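Local structure of histidine phosphotransfer protein (Medicago truncatula, 4G78) at residues A[63-67]-A[68-72]; A[89-92]-A[93-96]; A[125-128]-A[129-133]. The protein probably relays phosphoryl groups from cytokinin sensor histidine kinases to response regulators in a two-component signalling pathway. One frame throughout, in Å; residues are numbered along the deposited sequence.

Contact 1. Residues A[63-67]-A[68-72]; sequences RALEQ and VPVNF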
ATOM      1  N   ARG A  63      19.182   1.590   1.320  1.00 13.16           N
ATOM      2  CA  ARG A  63      20.576   1.270   1.196  0.71 14.50           C
ATOM      3  C   ARG A  63      21.202   1.921  -0.003  1.00 13.78           C
ATOM      4  O   ARG A  63      22.331   2.447   0.066  1.00 14.67           O
ATOM      5  CB  ARG A  63      20.786  -0.252   1.186  0.71 17.19           C
ATOM      6  CG  ARG A  63      20.372  -0.959   2.437  0.71 20.81           C
ATOM      7  CD  ARG A  63      21.130  -0.573   3.673  0.71 29.67           C
ATOM      8  NE  ARG A  63      20.663   0.621   4.310  0.71 29.82           N
ATOM      9  CZ  ARG A  63      19.459   0.851   4.811  0.71 27.35           C
ATOM     10  NH1 ARG A  63      19.132   2.046   5.266  0.71 23.79           N
ATOM     11  NH2 ARG A  63      18.561  -0.136   4.852  0.71 34.89           N
ATOM     12  N   ALA A  64      20.495   1.949  -1.110  1.00 14.08           N
ATOM     13  CA  ALA A  64      21.021   2.588  -2.298  1.00 15.33           C
ATOM     14  C   ALA A  64      21.348   4.006  -2.091  1.00 15.15           C
ATOM     15  O   ALA A  64      22.366   4.550  -2.619  1.00 16.48           O
ATOM     16  CB  ALA A  64      20.068   2.434  -3.501  1.00 18.76           C
ATOM     17  N   LEU A  65      20.492   4.781  -1.372  1.00 13.02           N
ATOM     18  CA  LEU A  65      20.699   6.185  -1.149  1.00 13.63           C
ATOM     19  C   LEU A  65      21.882   6.472  -0.250  1.00 12.88           C
ATOM     20  O   LEU A  65      22.379   7.625  -0.243  1.00 14.35           O
ATOM     21  CB  LEU A  65      19.479   6.865  -0.566  1.00 14.56           C
ATOM     22  CG  LEU A  65      18.416   7.066  -1.600  1.00 18.80           C
ATOM     23  CD1 LEU A  65      17.297   7.888  -0.867  1.00 28.31           C
ATOM     24  CD2 LEU A  65      18.829   7.908  -2.748  1.00 25.64           C
ATOM     25  N   GLU A  66      22.344   5.499   0.510  1.00 12.94           N
ATOM     26  CA  GLU A  66      23.504   5.614   1.400  1.00 13.39           C
ATOM     27  C   GLU A  66      24.792   5.314   0.754  1.00 13.24           C
ATOM     28  O   GLU A  66      25.846   5.532   1.366  1.00 15.03           O
ATOM     29  CB  GLU A  66      23.408   4.609   2.601  1.00 16.66           C
ATOM     30  CG  GLU A  66      22.255   4.818   3.428  1.00 17.31           C
ATOM     31  CD  GLU A  66      21.961   3.775   4.436  1.00 17.92           C
ATOM     32  OE1 GLU A  66      22.358   2.532   4.401  1.00 23.65           O
ATOM     33  OE2 GLU A  66      21.246   4.161   5.378  1.00 20.18           O
ATOM     34  N   GLN A  67      24.790   4.756  -0.437  1.00 13.92           N
ATOM     35  CA  GLN A  67      26.017   4.413  -1.148  1.00 14.77           C
ATOM     36  C   GLN A  67      26.678   5.688  -1.637  1.00 14.47           C
ATOM     37  O   GLN A  67      26.005   6.678  -1.948  1.00 15.37           O
ATOM     38  CB  GLN A  67      25.744   3.471  -2.336  1.00 16.67           C
ATOM     39  CG  GLN A  67      25.067   2.177  -1.978  1.00 18.62           C
ATOM     40  CD  GLN A  67      25.720   1.441  -0.846  1.00 22.09           C
ATOM     41  OE1 GLN A  67      26.941   1.126  -0.902  1.00 25.58           O
ATOM     42  NE2 GLN A  67      24.917   1.175   0.276  1.00 27.77           N
ATOM     43  N   VAL A  68      27.984   5.652  -1.757  1.00 16.02           N
ATOM     44  CA  VAL A  68      28.741   6.758  -2.357  0.73 15.03           C
ATOM     45  C   VAL A  68      29.559   6.159  -3.464  1.00 17.74           C
ATOM     46  O   VAL A  68      30.425   5.363  -3.185  1.00 21.26           O
ATOM     47  CB  VAL A  68      29.634   7.448  -1.337  0.73 19.08           C
ATOM     48  CG1 VAL A  68      30.310   8.633  -2.040  0.73 26.07           C
ATOM     49  CG2 VAL A  68      28.823   7.837  -0.116  0.73 22.69           C
ATOM     50  N   PRO A  69      29.378   6.566  -4.718  1.00 18.24           N
ATOM     51  CA  PRO A  69      28.351   7.469  -5.210  1.00 17.41           C
ATOM     52  C   PRO A  69      26.978   6.782  -5.292  1.00 17.22           C
ATOM     53  O   PRO A  69      26.858   5.541  -5.190  1.00 21.15           O
ATOM     54  CB  PRO A  69      28.771   7.795  -6.631  1.00 21.49           C
ATOM     55  CG  PRO A  69      29.767   6.811  -7.055  1.00 29.55           C
ATOM     56  CD  PRO A  69      30.267   6.167  -5.807  1.00 23.87           C
ATOM     57  N   VAL A  70      25.964   7.570  -5.356  1.00 18.32           N
ATOM     58  CA  VAL A  70      24.573   7.050  -5.453  0.69 18.36           C
ATOM     59  C   VAL A  70      24.272   6.668  -6.883  1.00 19.45           C
ATOM     60  O   VAL A  70      24.565   7.410  -7.775  1.00 20.92           O
ATOM     61  CB  VAL A  70      23.680   8.208  -4.992  0.69 20.00           C
ATOM     62  CG1 VAL A  70      22.149   7.890  -5.250  0.69 20.49           C
ATOM     63  CG2 VAL A  70      23.798   8.427  -3.502  0.69 19.92           C
ATOM     64  N   ASN A  71      23.626   5.518  -7.117  1.00 19.53           N
ATOM     65  CA  ASN A  71      23.230   5.069  -8.401  1.00 20.77           C
ATOM     66  C   ASN A  71      21.749   5.501  -8.605  1.00 20.29           C
ATOM     67  O   ASN A  71      20.803   4.827  -8.226  1.00 18.89           O
ATOM     68  CB  ASN A  71      23.355   3.581  -8.512  1.00 24.38           C
ATOM     69  CG  ASN A  71      23.197   3.096  -9.945  1.00 27.93           C
ATOM     70  OD1 ASN A  71      22.374   3.663 -10.688  1.00 26.28           O
ATOM     71  ND2 ASN A  71      23.901   1.993 -10.131  1.00 34.93           N
ATOM     72  N   PHE A  72      21.593   6.749  -9.106  1.00 21.54           N
ATOM     73  CA  PHE A  72      20.289   7.293  -9.359  1.00 19.83           C
ATOM     74  C   PHE A  72      19.470   6.469 -10.341  1.00 19.08           C
ATOM     75  O   PHE A  72      18.225   6.504 -10.235  1.00 18.46           O
ATOM     76  CB  PHE A  72      20.413   8.774  -9.803  1.00 21.08           C
ATOM     77  CG  PHE A  72      20.913   9.620  -8.675  1.00 20.87           C
ATOM     78  CD1 PHE A  72      20.060  10.087  -7.712  1.00 20.79           C
ATOM     79  CD2 PHE A  72      22.228  10.046  -8.610  1.00 24.85           C
ATOM     80  CE1 PHE A  72      20.513  10.832  -6.678  1.00 21.61           C
ATOM     81  CE2 PHE A  72      22.656  10.787  -7.569  1.00 24.51           C
ATOM     82  CZ  PHE A  72      21.771  11.302  -6.595  1.00 22.31           C
TER
HETATM   83  O   HOH W   1      23.223   3.463  -5.025  0.80 16.30           O
HETATM   84  O   HOH W   2      29.126   2.464  -2.421  0.80 82.09           O

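Contact 2. Residues A[89-92]-A[93-96]; sequences VGAA and RVKN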
ATOM      1  N   VAL A  89      -2.483  -3.005  -6.519  1.00  9.60           N
ATOM      2  CA  VAL A  89      -3.286  -3.225  -5.340  1.00  9.42           C
ATOM      3  C   VAL A  89      -4.155  -2.028  -4.950  1.00  8.70           C
ATOM      4  O   VAL A  89      -4.879  -2.096  -3.986  1.00  9.96           O
ATOM      5  CB  VAL A  89      -2.468  -3.727  -4.164  1.00 10.02           C
ATOM      6  CG1 VAL A  89      -1.723  -5.020  -4.485  1.00 11.42           C
ATOM      7  CG2 VAL A  89      -1.510  -2.668  -3.630  1.00 10.42           C
ATOM      8  N   GLY A  90      -4.070  -0.933  -5.714  1.00  8.34           N
ATOM      9  CA  GLY A  90      -4.868   0.253  -5.373  1.00  8.70           C
ATOM     10  C   GLY A  90      -4.348   1.089  -4.248  1.00  8.10           C
ATOM     11  O   GLY A  90      -5.096   1.857  -3.646  1.00  8.97           O
ATOM     12  N   ALA A  91      -3.026   1.043  -4.001  1.00  7.98           N
ATOM     13  CA  ALA A  91      -2.367   1.851  -2.962  1.00  8.32           C
ATOM     14  C   ALA A  91      -2.032   3.221  -3.574  1.00  7.97           C
ATOM     15  O   ALA A  91      -0.920   3.480  -4.016  1.00  9.59           O
ATOM     16  CB  ALA A  91      -1.141   1.142  -2.465  1.00  8.93           C
ATOM     17  N   ALA A  92      -3.045   4.101  -3.631  1.00  8.64           N
ATOM     18  CA  ALA A  92      -2.997   5.294  -4.440  1.00  8.96           C
ATOM     19  C   ALA A  92      -1.948   6.310  -3.983  1.00  8.79           C
ATOM     20  O   ALA A  92      -1.182   6.824  -4.771  1.00  9.83           O
ATOM     21  CB  ALA A  92      -4.370   5.951  -4.468  1.00 10.87           C
ATOM     22  N   ARG A  93      -1.941   6.612  -2.674  1.00  8.67           N
ATOM     23  CA  ARG A  93      -0.965   7.575  -2.157  1.00  8.98           C
ATOM     24  C   ARG A  93       0.439   7.053  -2.298  1.00  8.50           C
ATOM     25  O   ARG A  93       1.374   7.812  -2.616  1.00 10.31           O
ATOM     26  CB  ARG A  93      -1.314   8.018  -0.747  1.00  8.92           C
ATOM     27  CG  ARG A  93      -2.356   9.120  -0.694  1.00  9.45           C
ATOM     28  CD  ARG A  93      -3.066   9.244   0.634  1.00  9.97           C
ATOM     29  NE  ARG A  93      -2.158   9.628   1.712  1.00  9.76           N
ATOM     30  CZ  ARG A  93      -2.579  10.145   2.874  1.00 10.17           C
ATOM     31  NH1 ARG A  93      -3.844  10.424   3.067  1.00 11.55           N
ATOM     32  NH2 ARG A  93      -1.688  10.374   3.830  1.00 11.71           N
ATOM     33  N   VAL A  94       0.668   5.753  -2.061  1.00  8.29           N
ATOM     34  CA  VAL A  94       2.002   5.173  -2.237  1.00  8.52           C
ATOM     35  C   VAL A  94       2.412   5.297  -3.703  1.00  8.73           C
ATOM     36  O   VAL A  94       3.539   5.720  -4.019  1.00  9.39           O
ATOM     37  CB  VAL A  94       2.041   3.731  -1.727  1.00  8.38           C
ATOM     38  CG1 VAL A  94       3.408   3.098  -2.052  1.00  9.43           C
ATOM     39  CG2 VAL A  94       1.757   3.616  -0.251  1.00  9.79           C
ATOM     40  N   LYS A  95       1.517   4.920  -4.630  1.00  8.66           N
ATOM     41  CA  LYS A  95       1.807   4.996  -6.057  1.00  9.74           C
ATOM     42  C   LYS A  95       2.216   6.410  -6.442  1.00 10.06           C
ATOM     43  O   LYS A  95       3.176   6.606  -7.219  1.00 11.22           O
ATOM     44  CB  LYS A  95       0.558   4.542  -6.842  1.00 11.51           C
ATOM     45  CG  LYS A  95       0.580   4.890  -8.306  1.00 15.54           C
ATOM     46  CD  LYS A  95      -0.701   4.553  -8.995  1.00 16.49           C
ATOM     47  CE  LYS A  95      -1.056   5.416 -10.143  1.00 20.60           C
ATOM     48  NZ  LYS A  95      -1.741   6.700  -9.825  1.00 24.21           N
ATOM     49  N   ASN A  96       1.481   7.397  -5.936  1.00 10.36           N
ATOM     50  CA  ASN A  96       1.733   8.738  -6.382  1.00 11.71           C
ATOM     51  C   ASN A  96       3.054   9.233  -5.841  1.00 11.60           C
ATOM     52  O   ASN A  96       3.803   9.920  -6.558  1.00 14.17           O
ATOM     53  CB  ASN A  96       0.519   9.580  -6.070  1.00 13.25           C
ATOM     54  CG  ASN A  96      -0.707   9.159  -6.937  1.00 15.14           C
ATOM     55  OD1 ASN A  96      -0.502   8.622  -8.089  1.00 18.77           O
ATOM     56  ND2 ASN A  96      -1.874   9.379  -6.479  1.00 18.41           N
TER

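Contact 3. Residues A[125-128]-A[129-133]; sequences SLLK and NNLKY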
ATOM      1  N   SER A 125       3.806   2.935   5.526  1.00  9.74           N
ATOM      2  CA  SER A 125       3.424   2.557   6.871  0.68 10.86           C
ATOM      3  C   SER A 125       1.975   2.932   7.175  1.00  9.99           C
ATOM      4  O   SER A 125       1.253   2.115   7.793  1.00 11.02           O
ATOM      5  CB  SER A 125       4.395   3.200   7.864  0.68 12.43           C
ATOM      6  OG  SER A 125       3.975   2.924   9.184  0.68 14.85           O
ATOM      7  N   LEU A 126       1.540   4.088   6.746  1.00 10.27           N
ATOM      8  CA  LEU A 126       0.134   4.501   6.961  1.00 10.67           C
ATOM      9  C   LEU A 126      -0.781   3.525   6.296  1.00  9.99           C
ATOM     10  O   LEU A 126      -1.823   3.108   6.849  1.00 10.81           O
ATOM     11  CB  LEU A 126      -0.104   5.917   6.427  1.00 11.40           C
ATOM     12  CG  LEU A 126       0.506   7.048   7.239  1.00 13.57           C
ATOM     13  CD1 LEU A 126       0.496   8.324   6.465  1.00 15.16           C
ATOM     14  CD2 LEU A 126      -0.316   7.184   8.583  1.00 18.34           C
ATOM     15  N   LEU A 127      -0.461   3.164   5.047  1.00  9.67           N
ATOM     16  CA  LEU A 127      -1.314   2.229   4.307  1.00  9.25           C
ATOM     17  C   LEU A 127      -1.374   0.887   5.013  1.00  9.59           C
ATOM     18  O   LEU A 127      -2.445   0.308   5.207  1.00  9.69           O
ATOM     19  CB  LEU A 127      -0.781   2.082   2.904  1.00  9.72           C
ATOM     20  CG  LEU A 127      -1.507   1.012   2.096  1.00 11.15           C
ATOM     21  CD1 LEU A 127      -2.930   1.425   1.756  1.00 14.84           C
ATOM     22  CD2 LEU A 127      -0.724   0.666   0.920  1.00 17.32           C
ATOM     23  N   LYS A 128      -0.193   0.342   5.341  1.00  9.61           N
ATOM     24  CA  LYS A 128      -0.141  -1.007   5.919  1.00 10.28           C
ATOM     25  C   LYS A 128      -0.899  -1.035   7.233  1.00 10.25           C
ATOM     26  O   LYS A 128      -1.681  -1.958   7.502  1.00 10.92           O
ATOM     27  CB  LYS A 128       1.306  -1.443   6.094  1.00 10.99           C
ATOM     28  CG  LYS A 128       1.414  -2.829   6.675  1.00 12.29           C
ATOM     29  CD  LYS A 128       2.794  -3.368   6.730  1.00 14.33           C
ATOM     30  CE  LYS A 128       2.894  -4.797   7.150  1.00 22.13           C
ATOM     31  NZ  LYS A 128       4.265  -5.212   7.471  1.00 30.47           N
ATOM     32  N   ASN A 129      -0.672  -0.040   8.105  1.00 10.39           N
ATOM     33  CA  ASN A 129      -1.367  -0.046   9.416  1.00 11.72           C
ATOM     34  C   ASN A 129      -2.890   0.083   9.226  1.00 10.66           C
ATOM     35  O   ASN A 129      -3.654  -0.618   9.934  1.00 11.69           O
ATOM     36  CB  ASN A 129      -0.839   1.020  10.273  1.00 13.31           C
ATOM     37  CG  ASN A 129       0.577   0.640  10.765  1.00 17.75           C
ATOM     38  OD1 ASN A 129       1.001  -0.516  10.789  1.00 32.06           O
ATOM     39  ND2 ASN A 129       1.249   1.655  11.143  1.00 23.65           N
ATOM     40  N   ASN A 130      -3.314   0.906   8.320  1.00  9.92           N
ATOM     41  CA  ASN A 130      -4.769   1.078   8.081  1.00  9.33           C
ATOM     42  C   ASN A 130      -5.355  -0.204   7.464  1.00  8.72           C
ATOM     43  O   ASN A 130      -6.478  -0.596   7.850  1.00  9.03           O
ATOM     44  CB  ASN A 130      -5.037   2.297   7.262  1.00  9.79           C
ATOM     45  CG  ASN A 130      -5.054   3.584   8.065  1.00 11.92           C
ATOM     46  OD1 ASN A 130      -5.881   3.741   8.945  1.00 12.98           O
ATOM     47  ND2 ASN A 130      -4.159   4.479   7.849  1.00 25.20           N
ATOM     48  N   LEU A 131      -4.680  -0.853   6.535  1.00  8.81           N
ATOM     49  CA  LEU A 131      -5.164  -2.098   5.992  1.00  9.26           C
ATOM     50  C   LEU A 131      -5.190  -3.196   7.010  1.00  9.37           C
ATOM     51  O   LEU A 131      -6.129  -3.998   7.061  1.00  9.85           O
ATOM     52  CB  LEU A 131      -4.325  -2.571   4.787  1.00  9.81           C
ATOM     53  CG  LEU A 131      -4.588  -1.790   3.511  1.00 10.77           C
ATOM     54  CD1 LEU A 131      -3.573  -2.238   2.455  1.00 16.02           C
ATOM     55  CD2 LEU A 131      -6.039  -1.928   3.061  1.00 15.16           C
ATOM     56  N   LYS A 132      -4.175  -3.297   7.875  1.00 10.30           N
ATOM     57  CA  LYS A 132      -4.175  -4.309   8.918  0.53 11.76           C
ATOM     58  C   LYS A 132      -5.400  -4.151   9.795  1.00 10.11           C
ATOM     59  O   LYS A 132      -5.977  -5.142  10.263  1.00 10.39           O
ATOM     60  CB  LYS A 132      -2.866  -4.257   9.725  0.53 13.78           C
ATOM     61  CG  LYS A 132      -1.706  -4.975   9.031  0.53 18.25           C
ATOM     62  CD  LYS A 132      -0.482  -5.157   9.945  0.53 27.16           C
ATOM     63  CE  LYS A 132      -0.147  -6.641  10.045  0.53 34.35           C
ATOM     64  NZ  LYS A 132       1.320  -6.896   9.744  0.53 36.86           N
ATOM     65  N   TYR A 133      -5.804  -2.930  10.082  1.00  9.94           N
ATOM     66  CA  TYR A 133      -7.039  -2.701  10.872  1.00  9.34           C
ATOM     67  C   TYR A 133      -8.265  -3.157  10.135  1.00  8.90           C
ATOM     68  O   TYR A 133      -9.139  -3.835  10.705  1.00  9.34           O
ATOM     69  CB  TYR A 133      -7.081  -1.235  11.268  1.00 10.16           C
ATOM     70  CG  TYR A 133      -8.250  -0.903  12.172  1.00  9.39           C
ATOM     71  CD1 TYR A 133      -8.449  -1.599  13.380  1.00 10.25           C
ATOM     72  CD2 TYR A 133      -9.140   0.101  11.891  1.00 11.24           C
ATOM     73  CE1 TYR A 133      -9.518  -1.285  14.198  1.00 10.59           C
ATOM     74  CE2 TYR A 133     -10.174   0.408  12.754  1.00 11.54           C
ATOM     75  CZ  TYR A 133     -10.360  -0.311  13.916  1.00 10.05           C
ATOM     76  OH  TYR A 133     -11.407   0.037  14.729  1.00 11.77           O
TER
HETATM   77  O   HOH W   3       3.856   0.262   9.633  1.00 30.00           O

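Contact 1. Residues A[63-67]-A[68-72]
The carbonyl oxygen of Arg63 is gripped by two donors from opposite faces of its plane: the backbone N of Glu66 and the side-chain amide of Gln67, whose NE2 stands 2.9 Å from Arg63 O. The second bond is fairly straight, with an N-H...O angle of 163°, but NE2 sits well above the carbonyl plane while the oxygen lies close to the amide plane of Gln67. A bend at chi2 (-50°) folds the Gln67 chain back over the last helical turn and makes this reach possible. The far side of the same amide serves the loop, because water 2 donates to Gln67 OE1 and to Val68 O. In one of its two conformers, Arg63 meets Glu66 side-on, one nitrogen to each carboxylate oxygen; NE to OE1 measures 2.6 Å, and the carboxylate is approached from above its plane. In the conformer described, one of two, Val70 brings CG2 to 3.2 Å from Gln67 O and 3.6 Å from Leu65 O. Its other methyl, CG1, anti to the backbone N (171°), lies over the centre of the Phe72 ring, 3.5 Å above the plane, and 4.2 Å from Leu65 CD2. Water 1 bridges Ala64 O and Asn71 N across the turn, linking the last helical turn to the N-cap residue of the next helix. The peptide before Pro69 is cis, and Asn71 OD1 accepts from Gln74 N. The arrangement is a helix-loop-helix connection, with a cis proline and an Asn N-cap, between helices 41-66 and 72-89 of the histidine phosphotransfer bundle.

Contact 2. Residues A[89-92]-A[93-96]
Lys95 packs against the carbonyls that open its own helix: its CB lies 3.4 Å from Ala91 O and 3.5 Å from Ala92 O. From there CG runs anti to the backbone N (chi1 165°), and the chain leaves the turn, passing along Lys83, Ser86 and Ala87 of helix 72-89. A bend at chi4 (-83°) swings the tip round, and NZ donates to Asn96 OD1 at 2.9 Å, tilted from the amide's carbonyl plane, thereby tying together the ends of two adjacent side chains. The backbone below follows the first helical turn, with Lys95 N bonded to Ala91 O at 2.9 Å and Asn96 N to Ala92 O at 3.0 Å. Asn96 also lays its CG 3.2 Å from Ala92 O, yet the angle at its ND2 is too poor for a hydrogen bond. Ala91 occupies the N-cap position and centres an inverse gamma turn, while its CB meets Val94 CB at 4.2 Å. Just before it, Gly90 has a positive phi (78°) and completes a Schellman motif at the end of helix 72-89. Arg93 turns the other way, its NE salt-bridged to Glu123 and its guanidinium in a cation-pi contact with Tyr23. The corner thus fits between helices: Val89 on helix 41-66, Lys95 on helix 72-89, and Ala91 and Val94 on Leu127 of helix 110-145.

Contact 3. Residues A[125-128]-A[129-133]
Asn130 donates twice to Leu126 O, once from its backbone N at 3.0 Å and once from ND2 at 2.9 Å. The two donors come from opposite faces of the carbonyl plane. The side-chain bond is markedly bent, at 135°, with ND2 above that plane; with CG beside the backbone N (chi1 -82°), the amide folds back over the preceding turn, where ND2 meets the oxygen. An alanine here, lacking ND2, would probably leave one face of Leu126 O without its side-chain donor. Regular i-to-i+4 backbone bonds complete the helix, as in Leu131 N to Leu127 O at 2.8 Å. A looser polar link runs through water 3, which is 2.7 Å from Ser125 OG in the conformer described and donates a weak bond to Asn129 OD1. Among the charged groups, Lys128 and Lys132 lie side by side and point the same way, and in the modelled conformer of Lys132 its NZ comes within 4.1 Å of Lys128 NZ. The salt bridge from Lys128 to Glu55 probably offsets part of the repulsion. Apolar contact comes from the leucines: the side chains of Leu127 and Leu131 cross obliquely, with their CD1 atoms 3.8 Å apart. This pair turns into the bundle. Leu127 meets Phe50, Leu131 meets Met47 and Phe51 on helix 41-66, and both touch Met18 of helix 6-20. Leu126 faces Arg93 of helix 92-99, while Asn130 O accepts from His14 NE2, fastening helix 110-145 to helix 6-20.

The three contacts follow one another along the chain. Contact 1 joins helices 41-66 and 72-89 at one end of the elongated bundle, its centre about 25 Å from that of contact 2 and about 29 Å from that of contact 3, with no touch to either. Contacts 2 and 3 lie nearer the middle, centres about 13 Å apart, and they meet directly: Ala91 CB is 3.4 Å from Leu127 CD2. Helix 72-89 runs from contact 1 to contact 2 and carries His80, the predicted phosphorylation site, which is unmodified here. It begins at a side-chain-capped turn and ends in a Schellman motif, after which Ala91 packs on helix 110-145.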